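PDB 2W7V: general secretion pathway protein L, which forms a dimer through its periplasmic domain and probably contributes to assembly of the inner-membrane part of the type II secretion system. Local coordinates for residues 7-17 against 79-87; 17-27 against 55-64. One frame throughout, in Å; residues are numbered along the deposited sequence.

Both interactions lie in one small domain, where two short consecutive helices, 8-13 and 17-22, and helix 51-61 pack on an antiparallel four-stranded sheet. Interaction 1 joins helix 8-13 to strand 78-86. Interaction 2 joins helix 17-22 to helix 51-61 and is nested within the chain loop that interaction 1 closes. Their centres are about 11 Å apart, and each lies about 7 Å from the centre of the chain. Leu17 belongs to both, and Met10 of interaction 1 packs on Phe64 of interaction 2. The N-terminal helices are thus tied to the last strand and the other helix by apolar packing round Leu17, Met10 and Phe64, and by a salt bridge.

Interaction 1: 7-17 against 79-87; sequences DVAMLSWLAAL and MGSFVLKRQ
Asp7 divides its carboxylate between two tasks: one oxygen N-caps helix 8-13, and the other forms a salt bridge with Arg86 near the end of the modelled chain. Its OD1 accepts from Met10 N at 2.6 Å in a bond nearly straight at the hydrogen (165°), which reaches the syn side of OD1 but clearly out of the carboxylate plane. Its OD2 lies 3.1 Å from Arg86 NE. The carboxylate and guanidinium planes are steeply inclined, 78° apart. The capping bond limits how the carboxylate can turn, and Arg86 and the helix start would both tend to favour its ionised form.

Arg86 bends at chi2 and chi3 and lies over the first turn of the helix. Its NH1 is 3.2 Å from Ala9 CB. Its aliphatic part also passes the six-membered ring of Trp13, but Trp13 has two conformers, so the details there are doubtful. Met10, a selenomethionine, bends at chi2 and chi3 and turns its end to the strand near Lys85 and Arg86; its methyl position is doubtful.

Farther along, Leu17 and Leu84 meet tip to tip, their CD1 atoms a tight 3.4 Å apart.

The axes of helix 8-13 and strand 79-86 approach to 8.9 Å. Met10 also touches Tyr34, Val41 and Phe64 of the other three strands. Leu11 and Leu14 of the same helical region pack on Phe32 of the second subunit.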
loop_
_atom_site.group_PDB
_atom_site.type_symbol
_atom_site.label_atom_id
_atom_site.label_comp_id
_atom_site.label_asym_id
_atom_site.label_seq_id
_atom_site.Cartn_x
_atom_site.Cartn_y
_atom_site.Cartn_z
ATOM N N ASP A 7 4.988 12.219 1.519
ATOM C CA ASP A 7 3.668 12.636 0.992
ATOM C C ASP A 7 2.461 12.025 1.682
ATOM O O ASP A 7 1.915 10.989 1.228
ATOM C CB ASP A 7 3.519 12.354 -0.501
ATOM C CG ASP A 7 2.227 12.956 -1.082
ATOM O OD1 ASP A 7 1.154 12.748 -0.479
ATOM O OD2 ASP A 7 2.292 13.659 -2.132
ATOM N N VAL A 8 2.010 12.747 2.700
ATOM C CA VAL A 8 0.858 12.415 3.528
ATOM C C VAL A 8 -0.506 12.433 2.825
ATOM O O VAL A 8 -1.396 11.673 3.215
ATOM C CB VAL A 8 0.796 13.396 4.736
ATOM C CG1 VAL A 8 -0.631 13.617 5.188
ATOM C CG2 VAL A 8 1.677 12.896 5.868
ATOM N N ALA A 9 -0.705 13.319 1.846
ATOM C CA ALA A 9 -1.987 13.365 1.103
ATOM C C ALA A 9 -2.212 12.088 0.289
ATOM O O ALA A 9 -3.272 11.483 0.334
ATOM C CB ALA A 9 -2.074 14.601 0.219
HETATM N N MSE A 10 -1.192 11.641 -0.412
HETATM C CA MSE A 10 -1.260 10.339 -1.057
HETATM C C MSE A 10 -1.436 9.166 -0.065
HETATM O O MSE A 10 -2.179 8.244 -0.333
HETATM C CB MSE A 10 -0.027 10.127 -1.932
HETATM C CG MSE A 10 -0.096 8.831 -2.729
HETATM SE SE MSE A 10 -1.482 8.700 -4.130
HETATM C CE MSE A 10 -0.817 10.083 -5.277
ATOM N N LEU A 11 -0.757 9.215 1.067
ATOM C CA LEU A 11 -0.946 8.211 2.102
ATOM C C LEU A 11 -2.410 8.137 2.546
ATOM O O LEU A 11 -2.975 7.072 2.667
ATOM C CB LEU A 11 -0.023 8.494 3.294
ATOM C CG LEU A 11 0.132 7.406 4.352
ATOM C CD1 LEU A 11 0.625 6.132 3.726
ATOM C CD2 LEU A 11 1.105 7.886 5.401
ATOM N N SER A 12 -3.037 9.283 2.746
ATOM C CA SER A 12 -4.439 9.309 3.118
ATOM C C SER A 12 -5.358 8.720 2.052
ATOM O O SER A 12 -6.196 7.860 2.386
ATOM C CB SER A 12 -4.866 10.732 3.468
ATOM O OG SER A 12 -4.091 11.225 4.559
ATOM N N TRP A 13 -5.178 9.143 0.792
ATOM C CA TRP A 13 -6.099 8.797 -0.302
ATOM C C TRP A 13 -5.881 7.363 -0.798
ATOM O O TRP A 13 -6.779 6.750 -1.356
ATOM C CB TRP A 13 -5.969 9.767 -1.506
ATOM C CG TRP A 13 -6.001 11.268 -1.200
ATOM C CD1 TRP A 13 -6.657 11.900 -0.183
ATOM C CD2 TRP A 13 -5.366 12.306 -1.967
ATOM N NE1 TRP A 13 -6.455 13.266 -0.257
ATOM C CE2 TRP A 13 -5.669 13.535 -1.343
ATOM C CE3 TRP A 13 -4.574 12.312 -3.128
ATOM C CZ2 TRP A 13 -5.199 14.748 -1.830
ATOM C CZ3 TRP A 13 -4.113 13.510 -3.609
ATOM C CH2 TRP A 13 -4.424 14.718 -2.963
ATOM N N LEU A 14 -4.682 6.860 -0.630
ATOM C CA LEU A 14 -4.420 5.458 -0.846
ATOM C C LEU A 14 -5.456 4.502 -0.158
ATOM O O LEU A 14 -5.696 3.382 -0.609
ATOM C CB LEU A 14 -2.988 5.227 -0.335
ATOM C CG LEU A 14 -2.452 3.854 -0.011
ATOM C CD1 LEU A 14 -0.926 3.895 -0.130
ATOM C CD2 LEU A 14 -2.935 3.467 1.358
ATOM N N ALA A 15 -6.035 4.942 0.957
ATOM C CA ALA A 15 -7.081 4.186 1.689
ATOM C C ALA A 15 -8.354 3.865 0.841
ATOM O O ALA A 15 -9.091 2.915 1.145
ATOM C CB ALA A 15 -7.469 4.956 2.940
ATOM N N ALA A 16 -8.597 4.686 -0.190
ATOM C CA ALA A 16 -9.700 4.534 -1.138
ATOM C C ALA A 16 -9.413 3.537 -2.289
ATOM O O ALA A 16 -10.300 3.219 -3.051
ATOM C CB ALA A 16 -10.064 5.894 -1.716
ATOM N N LEU A 17 -8.187 3.076 -2.436
ATOM C CA LEU A 17 -7.811 2.269 -3.578
ATOM C C LEU A 17 -8.308 0.812 -3.528
ATOM O O LEU A 17 -8.747 0.278 -4.549
ATOM C CB LEU A 17 -6.294 2.338 -3.807
ATOM C CG LEU A 17 -5.748 3.655 -4.398
ATOM C CD1 LEU A 17 -4.213 3.630 -4.439
ATOM C CD2 LEU A 17 -6.318 3.953 -5.800
HETATM N N MSE A 79 -1.360 -9.144 -17.750
HETATM C CA MSE A 79 -0.654 -8.578 -16.629
HETATM C C MSE A 79 -0.294 -7.146 -16.945
HETATM O O MSE A 79 0.203 -6.852 -18.017
HETATM C CB MSE A 79 0.611 -9.380 -16.363
HETATM C CG MSE A 79 0.368 -10.831 -16.038
HETATM SE SE MSE A 79 2.073 -11.803 -15.707
HETATM C CE MSE A 79 2.531 -10.884 -14.017
ATOM N N GLY A 80 -0.557 -6.246 -16.007
ATOM C CA GLY A 80 -0.141 -4.862 -16.173
ATOM C C GLY A 80 0.009 -4.135 -14.881
ATOM O O GLY A 80 -0.038 -4.718 -13.811
ATOM N N SER A 81 0.139 -2.821 -14.997
ATOM C CA SER A 81 0.447 -1.992 -13.869
ATOM C C SER A 81 -0.068 -0.599 -14.062
ATOM O O SER A 81 -0.468 -0.218 -15.163
ATOM C CB SER A 81 1.959 -1.944 -13.659
ATOM O OG SER A 81 2.553 -1.395 -14.806
ATOM N N PHE A 82 -0.042 0.140 -12.947
ATOM C CA PHE A 82 -0.455 1.522 -12.887
ATOM C C PHE A 82 0.493 2.240 -11.956
ATOM O O PHE A 82 0.905 1.684 -10.949
ATOM C CB PHE A 82 -1.840 1.621 -12.261
ATOM C CG PHE A 82 -2.916 1.051 -13.082
ATOM C CD1 PHE A 82 -3.317 1.680 -14.223
ATOM C CD2 PHE A 82 -3.557 -0.118 -12.692
ATOM C CE1 PHE A 82 -4.303 1.148 -14.996
ATOM C CE2 PHE A 82 -4.583 -0.660 -13.486
ATOM C CZ PHE A 82 -4.942 -0.026 -14.622
ATOM N N VAL A 83 0.811 3.477 -12.300
ATOM C CA VAL A 83 1.483 4.413 -11.424
ATOM C C VAL A 83 0.508 5.550 -11.137
ATOM O O VAL A 83 -0.049 6.118 -12.043
ATOM C CB VAL A 83 2.759 4.967 -12.079
ATOM C CG1 VAL A 83 3.421 5.957 -11.160
ATOM C CG2 VAL A 83 3.724 3.806 -12.376
ATOM N N LEU A 84 0.268 5.814 -9.860
ATOM C CA LEU A 84 -0.585 6.911 -9.423
ATOM C C LEU A 84 0.266 7.994 -8.774
ATOM O O LEU A 84 1.142 7.693 -7.965
ATOM C CB LEU A 84 -1.577 6.423 -8.353
ATOM C CG LEU A 84 -2.387 5.170 -8.627
ATOM C CD1 LEU A 84 -3.389 4.905 -7.472
ATOM C CD2 LEU A 84 -3.079 5.278 -9.959
ATOM N N LYS A 85 -0.045 9.230 -9.098
ATOM C CA LYS A 85 0.452 10.418 -8.430
ATOM C C LYS A 85 -0.748 11.304 -8.103
ATOM O O LYS A 85 -1.853 11.098 -8.618
ATOM C CB LYS A 85 1.417 11.169 -9.348
ATOM C CG LYS A 85 2.588 10.318 -9.846
ATOM C CD LYS A 85 3.261 10.925 -11.103
ATOM C CE LYS A 85 4.195 9.898 -11.763
ATOM N NZ LYS A 85 5.046 10.463 -12.835
ATOM N N ARG A 86 -0.532 12.298 -7.258
ATOM C CA ARG A 86 -1.628 13.183 -6.817
ATOM C C ARG A 86 -2.297 13.973 -7.991
ATOM O O ARG A 86 -1.591 14.449 -8.855
ATOM C CB ARG A 86 -1.112 14.189 -5.765
ATOM C CG ARG A 86 -0.660 13.544 -4.454
ATOM C CD ARG A 86 -1.031 14.384 -3.225
ATOM N NE ARG A 86 -0.104 15.484 -3.022
ATOM C CZ ARG A 86 -0.394 16.643 -2.424
ATOM N NH1 ARG A 86 -1.618 16.906 -1.958
ATOM N NH2 ARG A 86 0.560 17.557 -2.294
ATOM N N GLN A 87 -3.647 14.026 -7.983
ATOM C CA GLN A 87 -4.564 14.862 -8.844
ATOM C C GLN A 87 -5.511 14.081 -9.801
ATOM O O GLN A 87 -6.557 14.608 -10.286
ATOM C CB GLN A 87 -3.826 15.952 -9.622
ATOM C CG GLN A 87 -3.345 17.121 -8.796
ATOM C CD GLN A 87 -2.557 18.086 -9.654
ATOM O OE1 GLN A 87 -1.590 17.684 -10.309
ATOM N NE2 GLN A 87 -2.984 19.352 -9.697
#

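Interaction 2: 17-27 against 55-64; sequences LPATLGQVKDL and QARVKLAEKF. With EDO (1,2-ethanediol), chain C.
Lys59 and Val24 carry much of this contact, one with its aliphatic chain, the other with two methyls. Lys59 CE lies 4.0 Å from Val24 CG2, and Lys59 CB is 4.1 Å from Thr20 CG2. That threonine methyl stands anti to the backbone N and faces the lysine, while Thr20 OG1 bonds back to Ala16 O. The lysine chain bends at its last torsion (chi4 -83°), which brings NZ beside the Gln23 side chain.

Val24 sits just beyond the helix and presses CG2 against the backbone of Ala56, 3.9 Å from its CA. A type II turn from Val24 to Leu27 reverses the chain, and Leu27 CD2 packs on Ala56 CB at 3.5 Å.

Leu60 is the apolar counterpart nearer the sheet. Its side chain crosses that of Leu17 at about a right angle, with their CD2 atoms 3.4 Å apart, tighter than usual. Leu60 CD2 also touches Leu21 CD2. Leu17 CD2 leans obliquely on the Phe64 ring.

A 1,2-ethanediol, probably from the crystallisation liquor, sits by the turn. Its O1 donates to Gly22 O at 2.6 Å, and its O2 lies between Leu21 O and Leu27 O.

The segment axes of the two helices run at 140° to each other, 10.1 Å apart. Leu60 also touches Leu84 of the sheet. Helices 8-13, 17-22 and 51-61 cover one side of the antiparallel four-stranded sheet, a two-layer alpha/beta sandwich. With the first two counted as one alpha, the alpha-beta-beta-alpha-beta-beta order and strand order 1-2-4-3 are consistent with a circularly permuted ferredoxin-like fold.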
loop_
_atom_site.group_PDB
_atom_site.type_symbol
_atom_site.label_atom_id
_atom_site.label_comp_id
_atom_site.label_asym_id
_atom_site.label_seq_id
_atom_site.Cartn_x
_atom_site.Cartn_y
_atom_site.Cartn_z
ATOM N N LEU A 17 -8.187 3.076 -2.436
ATOM C CA LEU A 17 -7.811 2.269 -3.578
ATOM C C LEU A 17 -8.308 0.812 -3.528
ATOM O O LEU A 17 -8.747 0.278 -4.549
ATOM C CB LEU A 17 -6.294 2.338 -3.807
ATOM C CG LEU A 17 -5.748 3.655 -4.398
ATOM C CD1 LEU A 17 -4.213 3.630 -4.439
ATOM C CD2 LEU A 17 -6.318 3.953 -5.800
ATOM N N PRO A 18 -8.246 0.163 -2.349
ATOM C CA PRO A 18 -8.815 -1.173 -2.310
ATOM C C PRO A 18 -10.286 -1.199 -2.667
ATOM O O PRO A 18 -10.702 -2.033 -3.482
ATOM C CB PRO A 18 -8.566 -1.607 -0.854
ATOM C CG PRO A 18 -7.283 -0.866 -0.475
ATOM C CD PRO A 18 -7.643 0.504 -1.039
ATOM N N ALA A 19 -11.063 -0.288 -2.084
ATOM C CA ALA A 19 -12.495 -0.221 -2.366
ATOM C C ALA A 19 -12.696 0.144 -3.843
ATOM O O ALA A 19 -13.560 -0.422 -4.500
ATOM C CB ALA A 19 -13.161 0.729 -1.465
ATOM N N THR A 20 -11.860 1.023 -4.393
ATOM C CA THR A 20 -12.030 1.410 -5.786
ATOM C C THR A 20 -11.707 0.290 -6.760
ATOM O O THR A 20 -12.508 0.014 -7.668
ATOM C CB THR A 20 -11.221 2.687 -6.126
ATOM O OG1 THR A 20 -11.579 3.718 -5.203
ATOM C CG2 THR A 20 -11.492 3.165 -7.554
ATOM N N LEU A 21 -10.551 -0.345 -6.573
ATOM C CA LEU A 21 -10.129 -1.444 -7.446
ATOM C C LEU A 21 -11.072 -2.612 -7.260
ATOM O O LEU A 21 -11.297 -3.388 -8.157
ATOM C CB LEU A 21 -8.674 -1.875 -7.181
ATOM C CG LEU A 21 -7.576 -0.813 -7.355
ATOM C CD1 LEU A 21 -6.317 -1.220 -6.595
ATOM C CD2 LEU A 21 -7.276 -0.520 -8.798
ATOM N N GLY A 22 -11.604 -2.725 -6.060
ATOM C CA GLY A 22 -12.600 -3.722 -5.734
ATOM C C GLY A 22 -13.850 -3.652 -6.575
ATOM O O GLY A 22 -14.455 -4.669 -6.778
ATOM N N GLN A 23 -14.235 -2.468 -7.069
ATOM C CA GLN A 23 -15.422 -2.320 -7.932
ATOM C C GLN A 23 -15.231 -2.965 -9.310
ATOM O O GLN A 23 -16.203 -3.165 -10.014
ATOM C CB GLN A 23 -15.772 -0.840 -8.191
ATOM C CG GLN A 23 -15.981 0.069 -6.984
ATOM C CD GLN A 23 -16.086 1.571 -7.355
ATOM O OE1 GLN A 23 -15.459 2.422 -6.719
ATOM N NE2 GLN A 23 -16.901 1.894 -8.364
ATOM N N VAL A 24 -13.982 -3.227 -9.712
ATOM C CA VAL A 24 -13.659 -3.715 -11.057
ATOM C C VAL A 24 -13.647 -5.239 -11.046
ATOM O O VAL A 24 -12.808 -5.841 -10.381
ATOM C CB VAL A 24 -12.249 -3.170 -11.545
ATOM C CG1 VAL A 24 -11.884 -3.748 -12.868
ATOM C CG2 VAL A 24 -12.231 -1.618 -11.600
ATOM N N LYS A 25 -14.614 -5.855 -11.744
ATOM C CA LYS A 25 -14.684 -7.315 -11.924
ATOM C C LYS A 25 -13.422 -7.856 -12.631
ATOM O O LYS A 25 -12.919 -7.249 -13.570
ATOM C CB LYS A 25 -15.922 -7.674 -12.767
ATOM C CG LYS A 25 -17.240 -7.172 -12.159
ATOM C CD LYS A 25 -18.514 -7.620 -12.912
ATOM C CE LYS A 25 -19.766 -7.049 -12.234
ATOM N NZ LYS A 25 -21.068 -7.432 -12.909
ATOM N N ASP A 26 -12.942 -9.014 -12.207
ATOM C CA ASP A 26 -11.922 -9.720 -12.956
ATOM C C ASP A 26 -10.620 -8.876 -12.944
ATOM O O ASP A 26 -9.865 -8.863 -13.919
ATOM C CB ASP A 26 -12.448 -10.014 -14.382
ATOM C CG ASP A 26 -11.571 -11.011 -15.175
ATOM O OD1 ASP A 26 -10.653 -11.614 -14.585
ATOM O OD2 ASP A 26 -11.811 -11.195 -16.399
ATOM N N LEU A 27 -10.390 -8.152 -11.841
ATOM C CA LEU A 27 -9.126 -7.463 -11.626
ATOM C C LEU A 27 -8.504 -7.868 -10.298
ATOM O O LEU A 27 -8.963 -7.455 -9.269
ATOM C CB LEU A 27 -9.284 -5.925 -11.656
ATOM C CG LEU A 27 -7.981 -5.109 -11.784
ATOM C CD1 LEU A 27 -7.284 -5.309 -13.116
ATOM C CD2 LEU A 27 -8.170 -3.611 -11.523
ATOM N N GLN A 55 -11.321 -0.195 -17.299
ATOM C CA GLN A 55 -12.262 0.210 -16.266
ATOM C C GLN A 55 -11.537 0.744 -15.067
ATOM O O GLN A 55 -11.928 1.745 -14.513
ATOM C CB GLN A 55 -13.115 -0.979 -15.851
ATOM C CG GLN A 55 -13.918 -1.526 -17.031
ATOM C CD GLN A 55 -14.900 -2.586 -16.629
ATOM O OE1 GLN A 55 -14.827 -3.136 -15.504
ATOM N NE2 GLN A 55 -15.845 -2.903 -17.547
ATOM N N ALA A 56 -10.449 0.086 -14.691
ATOM C CA ALA A 56 -9.637 0.525 -13.563
ATOM C C ALA A 56 -8.961 1.874 -13.860
ATOM O O ALA A 56 -9.052 2.762 -13.044
ATOM C CB ALA A 56 -8.605 -0.534 -13.185
ATOM N N ARG A 57 -8.333 2.040 -15.032
ATOM C CA ARG A 57 -7.701 3.311 -15.371
ATOM C C ARG A 57 -8.666 4.455 -15.286
ATOM O O ARG A 57 -8.327 5.474 -14.732
ATOM C CB ARG A 57 -7.094 3.325 -16.756
ATOM C CG ARG A 57 -6.129 4.537 -16.991
ATOM C CD ARG A 57 -6.042 4.936 -18.449
ATOM N NE ARG A 57 -6.076 3.697 -19.176
ATOM C CZ ARG A 57 -6.943 3.335 -20.105
ATOM N NH1 ARG A 57 -7.840 4.147 -20.638
ATOM N NH2 ARG A 57 -6.826 2.108 -20.544
ATOM N N VAL A 58 -9.860 4.291 -15.854
ATOM C CA VAL A 58 -10.848 5.344 -15.897
ATOM C C VAL A 58 -11.306 5.718 -14.487
ATOM O O VAL A 58 -11.451 6.886 -14.174
ATOM C CB VAL A 58 -12.088 4.933 -16.750
ATOM C CG1 VAL A 58 -13.268 5.851 -16.443
ATOM C CG2 VAL A 58 -11.737 4.903 -18.277
ATOM N N LYS A 59 -11.538 4.733 -13.642
ATOM C CA LYS A 59 -11.891 5.003 -12.264
ATOM C C LYS A 59 -10.774 5.689 -11.459
ATOM O O LYS A 59 -11.021 6.619 -10.710
ATOM C CB LYS A 59 -12.279 3.710 -11.569
ATOM C CG LYS A 59 -13.537 3.047 -12.091
ATOM C CD LYS A 59 -14.027 2.003 -11.064
ATOM C CE LYS A 59 -15.158 1.105 -11.574
ATOM N NZ LYS A 59 -16.471 1.750 -11.430
ATOM N N LEU A 60 -9.550 5.213 -11.587
ATOM C CA LEU A 60 -8.423 5.825 -10.906
ATOM C C LEU A 60 -8.199 7.276 -11.370
ATOM O O LEU A 60 -7.855 8.139 -10.586
ATOM C CB LEU A 60 -7.140 4.992 -11.131
ATOM C CG LEU A 60 -7.216 3.575 -10.538
ATOM C CD1 LEU A 60 -5.988 2.768 -11.018
ATOM C CD2 LEU A 60 -7.352 3.578 -9.037
ATOM N N ALA A 61 -8.445 7.533 -12.644
ATOM C CA ALA A 61 -8.218 8.856 -13.275
ATOM C C ALA A 61 -9.124 9.976 -12.705
ATOM O O ALA A 61 -8.807 11.168 -12.843
ATOM C CB ALA A 61 -8.438 8.731 -14.774
ATOM N N GLU A 62 -10.239 9.598 -12.075
ATOM C CA GLU A 62 -11.150 10.567 -11.478
ATOM C C GLU A 62 -10.512 11.347 -10.337
ATOM O O GLU A 62 -10.825 12.519 -10.139
ATOM C CB GLU A 62 -12.418 9.866 -10.968
ATOM C CG GLU A 62 -13.212 9.165 -12.073
ATOM C CD GLU A 62 -14.495 8.494 -11.593
ATOM O OE1 GLU A 62 -14.800 8.555 -10.374
ATOM O OE2 GLU A 62 -15.199 7.914 -12.459
ATOM N N LYS A 63 -9.634 10.694 -9.578
ATOM C CA LYS A 63 -9.030 11.314 -8.406
ATOM C C LYS A 63 -7.486 11.256 -8.380
ATOM O O LYS A 63 -6.868 11.803 -7.470
ATOM C CB LYS A 63 -9.603 10.647 -7.142
ATOM C CG LYS A 63 -11.124 10.836 -6.924
ATOM C CD LYS A 63 -11.497 12.151 -6.257
ATOM C CE LYS A 63 -12.959 12.492 -6.504
ATOM N NZ LYS A 63 -13.617 13.250 -5.387
ATOM N N PHE A 64 -6.878 10.564 -9.353
ATOM C CA PHE A 64 -5.424 10.456 -9.451
ATOM C C PHE A 64 -4.901 10.811 -10.834
ATOM O O PHE A 64 -5.620 10.702 -11.812
ATOM C CB PHE A 64 -4.951 9.035 -9.095
ATOM C CG PHE A 64 -5.280 8.607 -7.682
ATOM C CD1 PHE A 64 -4.583 9.106 -6.620
ATOM C CD2 PHE A 64 -6.315 7.723 -7.434
ATOM C CE1 PHE A 64 -4.891 8.719 -5.321
ATOM C CE2 PHE A 64 -6.623 7.330 -6.163
ATOM C CZ PHE A 64 -5.915 7.826 -5.101
HETATM C C1 EDO C . -12.565 -7.657 -8.108
HETATM O O1 EDO C . -13.711 -6.943 -7.696
HETATM C C2 EDO C . -11.382 -7.021 -7.393
HETATM O O2 EDO C . -10.828 -5.904 -8.071
#